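Local coordinates for putative TIM-barrel metal-dependent hydrolase (Mycobacterium avium subsp. paratuberculosis S397, PDB 4DZI), which is a putative metal-dependent amidohydrolase with a TIM-barrel fold and a two-metal site, its substrate not established, at residues Y7-E18 / D114-G125; I66-R76 / W357-S365. All blocks are in the same frame, centred on the assembly; numbering follows the deposited sequence.

In the fold
Contact 1 pairs two neighbouring parallel strands of the putative TIM barrel, 9-15 and 115-121, while contact 2 sets the 66-76 segment against the 357-365 loop. Their centres lie about 14 Å apart, and both feed one two-metal site: Asp13 and His15 bind one cadmium ion, His359 and Glu361 the other, 3.8 Å from the first. Glu293 and Asp356 bind both ions, and His230 completes the protein ligands of the first. The contacts also touch directly. His15 N probably donates to Trp357 O (2.9 Å), the rings of His15 and His359 are stacked, and Thr123 OG1 lies 3.0 Å from His359 NE2, a probable hydrogen bond that ties contact 1 to a metal ligand of contact 2.

Contact 1. Residues Y7-E18 / D114-G125; sequences YRVIDVDNHYYE and DIETAFMLPTFG. With CD (cadmium ion), chain Q.
Asp11 is held by Thr117 O and Phe119 N, and Asn14 by Phe119 O and Leu121 N, backbone hydrogen bonds that join the segments as parallel strands. Strands 9-11 and 117-121 run within 1° of parallel; the chain turns a corner at Val12, and 13-15 runs at 50° to 117-121, with a beta bulge between the Asp11 and Asn14 bridges.

Side chains also bind backbone across the contact, in both directions. Glu18, bent at chi2 (84°), offers OE1 to Phe124 N at 2.8 Å, while OE2 takes Thr123 N and Gly125 N from opposite faces of the carboxylate plane, each at 2.9 Å. Thr123 OG1 donates to Tyr16 O at 2.8 Å.

Around the rings, Val12 CA makes a CH-pi contact over the Phe119 face, 3.9 Å from its centroid. Met120 CE meets the Tyr16 ring edge; a carbonyl oxygen, Leu121 O, lies over that ring's face.

The Arg8 guanidinium stacks on the Glu116 carboxylate, a charge-only salt bridge; Glu116 also pairs with Arg386.

Cadmium is chelated by Asp13 OD1 (2.2 Å) and OD2 (2.6 Å) and bound by His15 NE2 (2.2 Å). Weak bonds from His15 ND1 to Leu121 O and Pro122 O form a second shell that probably helps fix the imidazole's rotation.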
loop_
_atom_site.group_PDB
_atom_site.type_symbol
_atom_site.label_atom_id
_atom_site.label_comp_id
_atom_site.label_asym_id
_atom_site.label_seq_id
_atom_site.Cartn_x
_atom_site.Cartn_y
_atom_site.Cartn_z
ATOM N N TYR C 7 -13.380 9.530 36.292
ATOM C CA TYR C 7 -12.006 9.115 36.554
ATOM C C TYR C 7 -11.107 9.879 35.602
ATOM O O TYR C 7 -11.592 10.342 34.535
ATOM C CB TYR C 7 -11.848 7.604 36.322
ATOM C CG TYR C 7 -12.493 7.153 35.014
ATOM C CD1 TYR C 7 -11.760 7.200 33.794
ATOM C CD2 TYR C 7 -13.822 6.731 34.983
ATOM C CE1 TYR C 7 -12.350 6.812 32.595
ATOM C CE2 TYR C 7 -14.420 6.333 33.792
ATOM C CZ TYR C 7 -13.673 6.385 32.604
ATOM O OH TYR C 7 -14.320 5.995 31.433
ATOM N N ARG C 8 -9.840 10.022 35.983
ATOM C CA ARG C 8 -8.828 10.657 35.097
ATOM C C ARG C 8 -8.528 9.689 33.979
ATOM O O ARG C 8 -8.634 8.497 34.152
ATOM C CB ARG C 8 -7.550 10.993 35.860
ATOM C CG ARG C 8 -7.765 12.043 36.960
ATOM C CD ARG C 8 -6.647 11.953 38.001
ATOM N NE ARG C 8 -6.704 10.681 38.736
ATOM C CZ ARG C 8 -5.748 10.259 39.562
ATOM N NH1 ARG C 8 -5.852 9.091 40.196
ATOM N NH2 ARG C 8 -4.670 11.013 39.734
ATOM N N VAL C 9 -8.108 10.223 32.835
ATOM C CA VAL C 9 -7.824 9.359 31.696
ATOM C C VAL C 9 -6.334 9.156 31.516
ATOM O O VAL C 9 -5.509 9.860 32.113
ATOM C CB VAL C 9 -8.466 9.915 30.415
ATOM C CG1 VAL C 9 -9.977 10.055 30.609
ATOM C CG2 VAL C 9 -7.867 11.264 30.023
ATOM N N ILE C 10 -5.959 8.177 30.683
ATOM C CA ILE C 10 -4.568 7.937 30.345
ATOM C C ILE C 10 -4.511 8.170 28.820
ATOM O O ILE C 10 -5.154 7.452 28.087
ATOM C CB ILE C 10 -4.170 6.481 30.646
ATOM C CG1 ILE C 10 -4.490 6.123 32.109
ATOM C CG2 ILE C 10 -2.696 6.235 30.256
ATOM C CD1 ILE C 10 -3.636 6.824 33.129
ATOM N N ASP C 11 -3.800 9.200 28.387
ATOM C CA ASP C 11 -3.769 9.623 26.969
ATOM C C ASP C 11 -2.501 9.071 26.339
ATOM O O ASP C 11 -1.387 9.486 26.716
ATOM C CB ASP C 11 -3.760 11.160 26.943
ATOM C CG ASP C 11 -4.060 11.729 25.566
ATOM O OD1 ASP C 11 -3.741 11.043 24.578
ATOM O OD2 ASP C 11 -4.596 12.867 25.476
ATOM N N VAL C 12 -2.618 8.131 25.388
ATOM C CA VAL C 12 -1.401 7.507 24.845
ATOM C C VAL C 12 -0.765 8.306 23.697
ATOM O O VAL C 12 0.244 7.889 23.128
ATOM C CB VAL C 12 -1.628 6.038 24.407
ATOM C CG1 VAL C 12 -2.262 5.211 25.564
ATOM C CG2 VAL C 12 -2.485 5.942 23.143
ATOM N N ASP C 13 -1.332 9.464 23.378
ATOM C CA ASP C 13 -0.742 10.257 22.289
ATOM C C ASP C 13 -0.756 11.720 22.658
ATOM O O ASP C 13 -1.744 12.430 22.433
ATOM C CB ASP C 13 -1.521 10.094 20.981
ATOM C CG ASP C 13 -0.779 10.658 19.798
ATOM O OD1 ASP C 13 0.317 11.265 19.984
ATOM O OD2 ASP C 13 -1.332 10.521 18.682
ATOM N N ASN C 14 0.384 12.157 23.204
ATOM C CA ASN C 14 0.586 13.583 23.437
ATOM C C ASN C 14 1.955 13.964 22.907
ATOM O O ASN C 14 2.820 13.125 22.724
ATOM C CB ASN C 14 0.512 13.895 24.948
ATOM C CG ASN C 14 -0.824 14.474 25.392
ATOM O OD1 ASN C 14 -0.855 15.376 26.250
ATOM N ND2 ASN C 14 -1.930 13.912 24.909
ATOM N N HIS C 15 2.131 15.254 22.602
ATOM C CA HIS C 15 3.429 15.754 22.123
ATOM C C HIS C 15 4.006 16.922 22.900
ATOM O O HIS C 15 3.273 17.685 23.515
ATOM C CB HIS C 15 3.313 16.143 20.630
ATOM C CG HIS C 15 3.051 14.962 19.745
ATOM N ND1 HIS C 15 4.043 14.179 19.302
ATOM C CD2 HIS C 15 1.861 14.386 19.302
ATOM C CE1 HIS C 15 3.534 13.158 18.584
ATOM N NE2 HIS C 15 2.207 13.275 18.575
ATOM N N TYR C 16 5.333 17.020 22.870
ATOM C CA TYR C 16 6.046 18.262 23.150
ATOM C C TYR C 16 6.535 18.808 21.802
ATOM O O TYR C 16 6.496 18.105 20.767
ATOM C CB TYR C 16 7.237 18.006 24.084
ATOM C CG TYR C 16 8.014 16.795 23.693
ATOM C CD1 TYR C 16 8.897 16.816 22.597
ATOM C CD2 TYR C 16 7.865 15.589 24.387
ATOM C CE1 TYR C 16 9.591 15.669 22.219
ATOM C CE2 TYR C 16 8.551 14.431 24.005
ATOM C CZ TYR C 16 9.422 14.482 22.927
ATOM O OH TYR C 16 10.099 13.361 22.530
ATOM N N TYR C 17 7.000 20.060 21.801
ATOM C CA TYR C 17 7.683 20.604 20.637
ATOM C C TYR C 17 9.138 20.747 21.075
ATOM O O TYR C 17 9.455 21.416 22.081
ATOM C CB TYR C 17 7.073 21.939 20.243
ATOM C CG TYR C 17 5.691 21.798 19.622
ATOM C CD1 TYR C 17 5.495 20.962 18.521
ATOM C CD2 TYR C 17 4.573 22.432 20.149
ATOM C CE1 TYR C 17 4.255 20.826 17.912
ATOM C CE2 TYR C 17 3.324 22.280 19.575
ATOM C CZ TYR C 17 3.159 21.467 18.456
ATOM O OH TYR C 17 1.916 21.357 17.864
ATOM N N GLU C 18 10.038 20.098 20.367
ATOM C CA GLU C 18 11.452 20.111 20.777
ATOM C C GLU C 18 12.062 21.490 20.681
ATOM O O GLU C 18 11.819 22.206 19.736
ATOM C CB GLU C 18 12.299 19.196 19.903
ATOM C CG GLU C 18 11.963 17.708 19.970
ATOM C CD GLU C 18 10.821 17.271 19.052
ATOM O OE1 GLU C 18 10.040 18.084 18.518
ATOM O OE2 GLU C 18 10.729 16.051 18.830
ATOM N N ASP C 114 -7.872 16.773 32.888
ATOM C CA ASP C 114 -8.201 15.504 33.572
ATOM C C ASP C 114 -7.433 14.284 33.082
ATOM O O ASP C 114 -7.924 13.202 33.105
ATOM C CB ASP C 114 -9.697 15.200 33.640
ATOM C CG ASP C 114 -10.073 14.473 34.952
ATOM O OD1 ASP C 114 -9.621 14.916 36.003
ATOM O OD2 ASP C 114 -10.772 13.524 34.934
ATOM N N ILE C 115 -6.201 14.513 32.677
ATOM C CA ILE C 115 -5.308 13.419 32.289
ATOM C C ILE C 115 -4.398 13.049 33.477
ATOM O O ILE C 115 -3.665 13.911 34.004
ATOM C CB ILE C 115 -4.449 13.844 31.081
ATOM C CG1 ILE C 115 -5.341 14.124 29.861
ATOM C CG2 ILE C 115 -3.448 12.741 30.758
ATOM C CD1 ILE C 115 -4.545 14.784 28.723
ATOM N N GLU C 116 -4.464 11.790 33.928
ATOM C CA GLU C 116 -3.535 11.336 34.958
ATOM C C GLU C 116 -2.156 11.119 34.374
ATOM O O GLU C 116 -1.145 11.604 34.911
ATOM C CB GLU C 116 -3.989 10.027 35.617
ATOM C CG GLU C 116 -2.870 9.479 36.485
ATOM C CD GLU C 116 -3.238 8.236 37.282
ATOM O OE1 GLU C 116 -4.386 7.747 37.201
ATOM O OE2 GLU C 116 -2.335 7.747 37.991
ATOM N N THR C 117 -2.084 10.378 33.261
ATOM C CA THR C 117 -0.773 10.084 32.671
ATOM C C THR C 117 -0.874 10.317 31.169
ATOM O O THR C 117 -1.854 9.924 30.576
ATOM C CB THR C 117 -0.329 8.621 32.940
ATOM O OG1 THR C 117 -0.244 8.399 34.366
ATOM C CG2 THR C 117 1.048 8.300 32.341
ATOM N N ALA C 118 0.120 10.989 30.607
ATOM C CA ALA C 118 0.186 11.215 29.164
ATOM C C ALA C 118 1.432 10.521 28.651
ATOM O O ALA C 118 2.490 10.623 29.297
ATOM C CB ALA C 118 0.298 12.708 28.900
ATOM N N PHE C 119 1.346 9.881 27.470
ATOM C CA PHE C 119 2.563 9.399 26.776
ATOM C C PHE C 119 3.061 10.611 25.997
ATOM O O PHE C 119 2.305 11.193 25.241
ATOM C CB PHE C 119 2.248 8.260 25.806
ATOM C CG PHE C 119 1.789 6.976 26.462
ATOM C CD1 PHE C 119 1.450 6.904 27.811
ATOM C CD2 PHE C 119 1.665 5.834 25.682
ATOM C CE1 PHE C 119 1.022 5.691 28.363
ATOM C CE2 PHE C 119 1.243 4.634 26.220
ATOM C CZ PHE C 119 0.931 4.558 27.570
ATOM N N MET C 120 4.308 11.014 26.215
ATOM C CA MET C 120 4.834 12.252 25.611
ATOM C C MET C 120 5.799 11.852 24.498
ATOM O O MET C 120 6.801 11.155 24.742
ATOM C CB MET C 120 5.551 13.127 26.654
ATOM C CG MET C 120 4.587 13.875 27.578
ATOM S SD MET C 120 3.568 15.142 26.755
ATOM C CE MET C 120 4.861 16.235 26.216
ATOM N N LEU C 121 5.464 12.256 23.271
ATOM C CA LEU C 121 6.073 11.695 22.074
ATOM C C LEU C 121 6.643 12.842 21.247
ATOM O O LEU C 121 6.168 13.959 21.347
ATOM C CB LEU C 121 4.995 10.938 21.251
ATOM C CG LEU C 121 4.180 9.953 22.095
ATOM C CD1 LEU C 121 3.128 9.271 21.248
ATOM C CD2 LEU C 121 5.074 8.875 22.693
ATOM N N PRO C 122 7.659 12.561 20.414
ATOM C CA PRO C 122 8.355 13.608 19.698
ATOM C C PRO C 122 7.536 14.196 18.558
ATOM O O PRO C 122 6.548 13.598 18.088
ATOM C CB PRO C 122 9.591 12.892 19.092
ATOM C CG PRO C 122 9.614 11.523 19.677
ATOM C CD PRO C 122 8.163 11.235 20.035
ATOM N N THR C 123 7.963 15.376 18.112
ATOM C CA THR C 123 7.406 15.997 16.921
ATOM C C THR C 123 8.508 16.026 15.857
ATOM O O THR C 123 8.510 15.205 14.928
ATOM C CB THR C 123 6.788 17.388 17.223
ATOM O OG1 THR C 123 5.737 17.208 18.197
ATOM C CG2 THR C 123 6.190 17.986 15.935
ATOM N N PHE C 124 9.467 16.930 16.011
ATOM C CA PHE C 124 10.656 16.923 15.141
ATOM C C PHE C 124 11.374 15.564 15.110
ATOM O O PHE C 124 11.857 15.148 14.070
ATOM C CB PHE C 124 11.616 18.027 15.619
ATOM C CG PHE C 124 12.905 18.120 14.841
ATOM C CD1 PHE C 124 12.950 18.731 13.595
ATOM C CD2 PHE C 124 14.081 17.608 15.377
ATOM C CE1 PHE C 124 14.141 18.813 12.884
ATOM C CE2 PHE C 124 15.283 17.712 14.677
ATOM C CZ PHE C 124 15.312 18.307 13.427
ATOM N N GLY C 125 11.479 14.866 16.242
ATOM C CA GLY C 125 12.294 13.680 16.306
ATOM C C GLY C 125 11.795 12.567 15.377
ATOM O O GLY C 125 12.570 11.675 15.027
HETATM CD CD CD Q . 0.742 11.809 17.866
HETATM O O HOH W 1 9.169 11.050 23.417
#

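Contact 2. Residues I66-R76 / W357-S365; sequences IVPGCLDLLFR and WPHGEGLAS. With CD (cadmium ion), chain P.
Ile66 CD1 lies 3.6 Å from Gly360 CA, against the backbone. A water donates to both Ile66 O and Pro358 O. Pro68 then wedges its ring beside two residues joined by a cis peptide: CB comes within 3.5 Å of Trp357 NE1, and CG packs on Pro358 CB.

Gly69 carries the positive phi of a type II turn from Val67 to Cys70. Its N donates to His359 O at 3.3 Å, with a nearly straight N-H...O angle of 169°. Gly362 N, closing the type I turn from His359, reaches the same oxygen from the other face of its plane. Leu71 N bonds Gly360 O at 2.9 Å, approaching 47° out of the carbonyl plane and so not on a lone pair.

Asp72, in the helix 72-76, is bridged by separate waters to Ala364 N and Glu361 O. The Phe75 ring, poorly ordered, has Glu361 CB over its centre, 3.8 Å from CE1. At the end of the segment, Arg76 NE meets Asp72 OD2 at 2.8 Å within the guanidinium plane, a salt bridge; NH1 pairs with Glu336 and Glu372, and the edge at NH2 abuts Leu363 CD2.

His359 ND1 and Glu361 OE2 bind the second cadmium ion, at 2.3 and 2.2 Å, and it also takes a water. Glu361 CG sits between its backbone N and carbonyl carbon (chi1 65°), and that first torsion together with a bend at chi2 brings the carboxylate to the ion. Backbone bonds to His359 O and Gly360 O tie the turn that carries both ligands to the 66-76 segment, which probably helps to position them.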
loop_
_atom_site.group_PDB
_atom_site.type_symbol
_atom_site.label_atom_id
_atom_site.label_comp_id
_atom_site.label_asym_id
_atom_site.label_seq_id
_atom_site.Cartn_x
_atom_site.Cartn_y
_atom_site.Cartn_z
ATOM N N ILE C 66 0.834 26.154 15.656
ATOM C CA ILE C 66 -0.554 25.855 15.318
ATOM C C ILE C 66 -1.477 25.719 16.571
ATOM O O ILE C 66 -1.059 25.252 17.635
ATOM C CB ILE C 66 -0.625 24.579 14.428
ATOM C CG1 ILE C 66 -2.012 24.426 13.816
ATOM C CG2 ILE C 66 -0.244 23.340 15.235
ATOM C CD1 ILE C 66 -2.061 23.366 12.715
ATOM N N VAL C 67 -2.731 26.125 16.440
ATOM C CA VAL C 67 -3.729 25.966 17.514
ATOM C C VAL C 67 -4.177 24.499 17.557
ATOM O O VAL C 67 -4.485 23.922 16.525
ATOM C CB VAL C 67 -4.963 26.850 17.220
ATOM C CG1 VAL C 67 -6.119 26.492 18.158
ATOM C CG2 VAL C 67 -4.587 28.340 17.329
ATOM N N PRO C 68 -4.192 23.884 18.745
ATOM C CA PRO C 68 -4.571 22.473 18.819
ATOM C C PRO C 68 -5.957 22.265 18.251
ATOM O O PRO C 68 -6.879 23.042 18.526
ATOM C CB PRO C 68 -4.570 22.191 20.349
ATOM C CG PRO C 68 -3.560 23.147 20.881
ATOM C CD PRO C 68 -3.754 24.420 20.062
ATOM N N GLY C 69 -6.126 21.207 17.457
ATOM C CA GLY C 69 -7.436 20.883 16.912
ATOM C C GLY C 69 -7.940 21.722 15.756
ATOM O O GLY C 69 -9.008 21.452 15.245
ATOM N N CYS C 70 -7.194 22.726 15.311
ATOM C CA CYS C 70 -7.775 23.599 14.286
ATOM C C CYS C 70 -7.929 22.874 12.949
ATOM O O CYS C 70 -8.727 23.292 12.101
ATOM C CB CYS C 70 -7.020 24.917 14.141
ATOM S SG CYS C 70 -5.350 24.815 13.501
ATOM N N LEU C 71 -7.178 21.794 12.751
ATOM C CA LEU C 71 -7.292 21.017 11.536
ATOM C C LEU C 71 -8.183 19.781 11.727
ATOM O O LEU C 71 -8.348 18.994 10.808
ATOM C CB LEU C 71 -5.906 20.620 11.026
ATOM C CG LEU C 71 -4.917 21.780 10.848
ATOM C CD1 LEU C 71 -3.552 21.321 10.345
ATOM C CD2 LEU C 71 -5.524 22.798 9.899
ATOM N N ASP C 72 -8.763 19.619 12.914
ATOM C CA ASP C 72 -9.477 18.379 13.231
ATOM C C ASP C 72 -10.676 18.199 12.290
ATOM O O ASP C 72 -10.784 17.186 11.591
ATOM C CB ASP C 72 -9.863 18.339 14.729
ATOM C CG ASP C 72 -10.619 17.078 15.126
ATOM O OD1 ASP C 72 -11.445 17.159 16.071
ATOM O OD2 ASP C 72 -10.385 16.008 14.529
ATOM N N LEU C 73 -11.555 19.192 12.231
ATOM C CA LEU C 73 -12.714 19.092 11.332
ATOM C C LEU C 73 -12.312 18.856 9.859
ATOM O O LEU C 73 -13.006 18.139 9.129
ATOM C CB LEU C 73 -13.657 20.298 11.476
ATOM C CG LEU C 73 -14.466 20.362 12.778
ATOM C CD1 LEU C 73 -15.550 21.429 12.693
ATOM C CD2 LEU C 73 -15.072 19.004 13.122
ATOM N N LEU C 74 -11.191 19.443 9.440
ATOM C CA LEU C 74 -10.627 19.206 8.104
ATOM C C LEU C 74 -10.250 17.742 7.874
ATOM O O LEU C 74 -10.773 17.093 6.963
ATOM C CB LEU C 74 -9.383 20.081 7.871
ATOM C CG LEU C 74 -8.733 19.982 6.477
ATOM C CD1 LEU C 74 -9.707 20.444 5.392
ATOM C CD2 LEU C 74 -7.415 20.752 6.385
ATOM N N PHE C 75 -9.318 17.242 8.687
ATOM C CA PHE C 75 -8.876 15.846 8.618
ATOM C C PHE C 75 -10.042 14.851 8.697
ATOM O O PHE C 75 -9.921 13.712 8.246
ATOM C CB PHE C 75 -7.844 15.544 9.713
ATOM C CG PHE C 75 -6.426 15.922 9.357
ATOM C CD1 PHE C 75 -5.408 14.973 9.409
ATOM C CD2 PHE C 75 -6.101 17.219 8.988
ATOM C CE1 PHE C 75 -4.101 15.309 9.092
ATOM C CE2 PHE C 75 -4.793 17.563 8.672
ATOM C CZ PHE C 75 -3.792 16.607 8.724
ATOM N N ARG C 76 -11.166 15.283 9.268
ATOM C CA ARG C 76 -12.377 14.463 9.319
ATOM C C ARG C 76 -13.255 14.614 8.072
ATOM O O ARG C 76 -14.101 13.762 7.799
ATOM C CB ARG C 76 -13.201 14.789 10.569
ATOM C CG ARG C 76 -12.456 14.604 11.884
ATOM C CD ARG C 76 -13.439 14.580 13.048
ATOM N NE ARG C 76 -12.789 14.672 14.360
ATOM C CZ ARG C 76 -13.280 14.100 15.453
ATOM N NH1 ARG C 76 -14.396 13.382 15.377
ATOM N NH2 ARG C 76 -12.665 14.238 16.618
ATOM N N TRP C 357 -2.843 15.598 21.346
ATOM C CA TRP C 357 -2.675 16.991 21.777
ATOM C C TRP C 357 -1.219 17.356 21.984
ATOM O O TRP C 357 -0.445 16.577 22.527
ATOM C CB TRP C 357 -3.479 17.144 23.083
ATOM C CG TRP C 357 -3.749 18.587 23.419
ATOM C CD1 TRP C 357 -4.835 19.358 23.020
ATOM C CD2 TRP C 357 -2.929 19.486 24.237
ATOM N NE1 TRP C 357 -4.737 20.648 23.523
ATOM C CE2 TRP C 357 -3.612 20.786 24.233
ATOM C CE3 TRP C 357 -1.724 19.362 24.922
ATOM C CZ2 TRP C 357 -3.104 21.892 24.924
ATOM C CZ3 TRP C 357 -1.237 20.477 25.617
ATOM C CH2 TRP C 357 -1.907 21.719 25.592
ATOM N N PRO C 358 -0.781 18.569 21.572
ATOM C CA PRO C 358 -1.505 19.726 21.084
ATOM C C PRO C 358 -1.450 19.884 19.570
ATOM O O PRO C 358 -1.605 20.987 19.083
ATOM C CB PRO C 358 -0.684 20.863 21.674
ATOM C CG PRO C 358 0.707 20.401 21.531
ATOM C CD PRO C 358 0.627 18.922 21.866
ATOM N N HIS C 359 -1.223 18.808 18.817
ATOM C CA HIS C 359 -1.110 19.012 17.360
ATOM C C HIS C 359 -2.352 19.538 16.687
ATOM O O HIS C 359 -3.453 19.339 17.145
ATOM C CB HIS C 359 -0.705 17.671 16.707
ATOM C CG HIS C 359 0.750 17.305 16.895
ATOM N ND1 HIS C 359 1.301 16.156 16.359
ATOM C CD2 HIS C 359 1.781 17.972 17.521
ATOM C CE1 HIS C 359 2.602 16.121 16.650
ATOM N NE2 HIS C 359 2.905 17.244 17.342
ATOM N N GLY C 360 -2.187 20.227 15.552
ATOM C CA GLY C 360 -3.370 20.807 14.920
ATOM C C GLY C 360 -4.384 19.770 14.457
ATOM O O GLY C 360 -5.610 20.014 14.474
ATOM N N GLU C 361 -3.870 18.604 14.050
ATOM C CA GLU C 361 -4.707 17.468 13.604
ATOM C C GLU C 361 -5.273 16.644 14.769
ATOM O O GLU C 361 -6.058 15.698 14.561
ATOM C CB GLU C 361 -3.900 16.547 12.656
ATOM C CG GLU C 361 -2.696 15.813 13.294
ATOM C CD GLU C 361 -1.385 16.604 13.312
ATOM O OE1 GLU C 361 -1.429 17.835 13.003
ATOM O OE2 GLU C 361 -0.287 16.008 13.607
ATOM N N GLY C 362 -4.907 17.016 15.989
ATOM C CA GLY C 362 -5.388 16.311 17.178
ATOM C C GLY C 362 -6.684 16.888 17.708
ATOM O O GLY C 362 -7.293 17.796 17.114
ATOM N N LEU C 363 -7.152 16.349 18.830
ATOM C CA LEU C 363 -8.316 16.920 19.499
ATOM C C LEU C 363 -7.953 18.160 20.320
ATOM O O LEU C 363 -6.969 18.171 21.051
ATOM C CB LEU C 363 -8.928 15.901 20.437
ATOM C CG LEU C 363 -9.377 14.593 19.814
ATOM C CD1 LEU C 363 -9.860 13.679 20.949
ATOM C CD2 LEU C 363 -10.449 14.852 18.771
ATOM N N ALA C 364 -8.778 19.194 20.235
ATOM C CA ALA C 364 -8.563 20.383 21.050
ATOM C C ALA C 364 -8.741 20.041 22.520
ATOM O O ALA C 364 -8.008 20.529 23.372
ATOM C CB ALA C 364 -9.558 21.470 20.660
ATOM N N SER C 365 -9.740 19.210 22.802
ATOM C CA SER C 365 -10.023 18.760 24.165
ATOM C C SER C 365 -9.874 17.257 24.202
ATOM O O SER C 365 -10.703 16.544 23.654
ATOM C CB SER C 365 -11.460 19.099 24.553
ATOM O OG SER C 365 -11.793 18.555 25.829
HETATM CD CD CD P . 0.149 14.508 15.227
HETATM O O HOH W 2 0.142 23.031 18.823
HETATM O O HOH W 3 -10.937 19.143 18.249
HETATM O O HOH W 4 -8.134 15.064 12.917
HETATM O O HOH W 5 2.303 14.027 14.086
#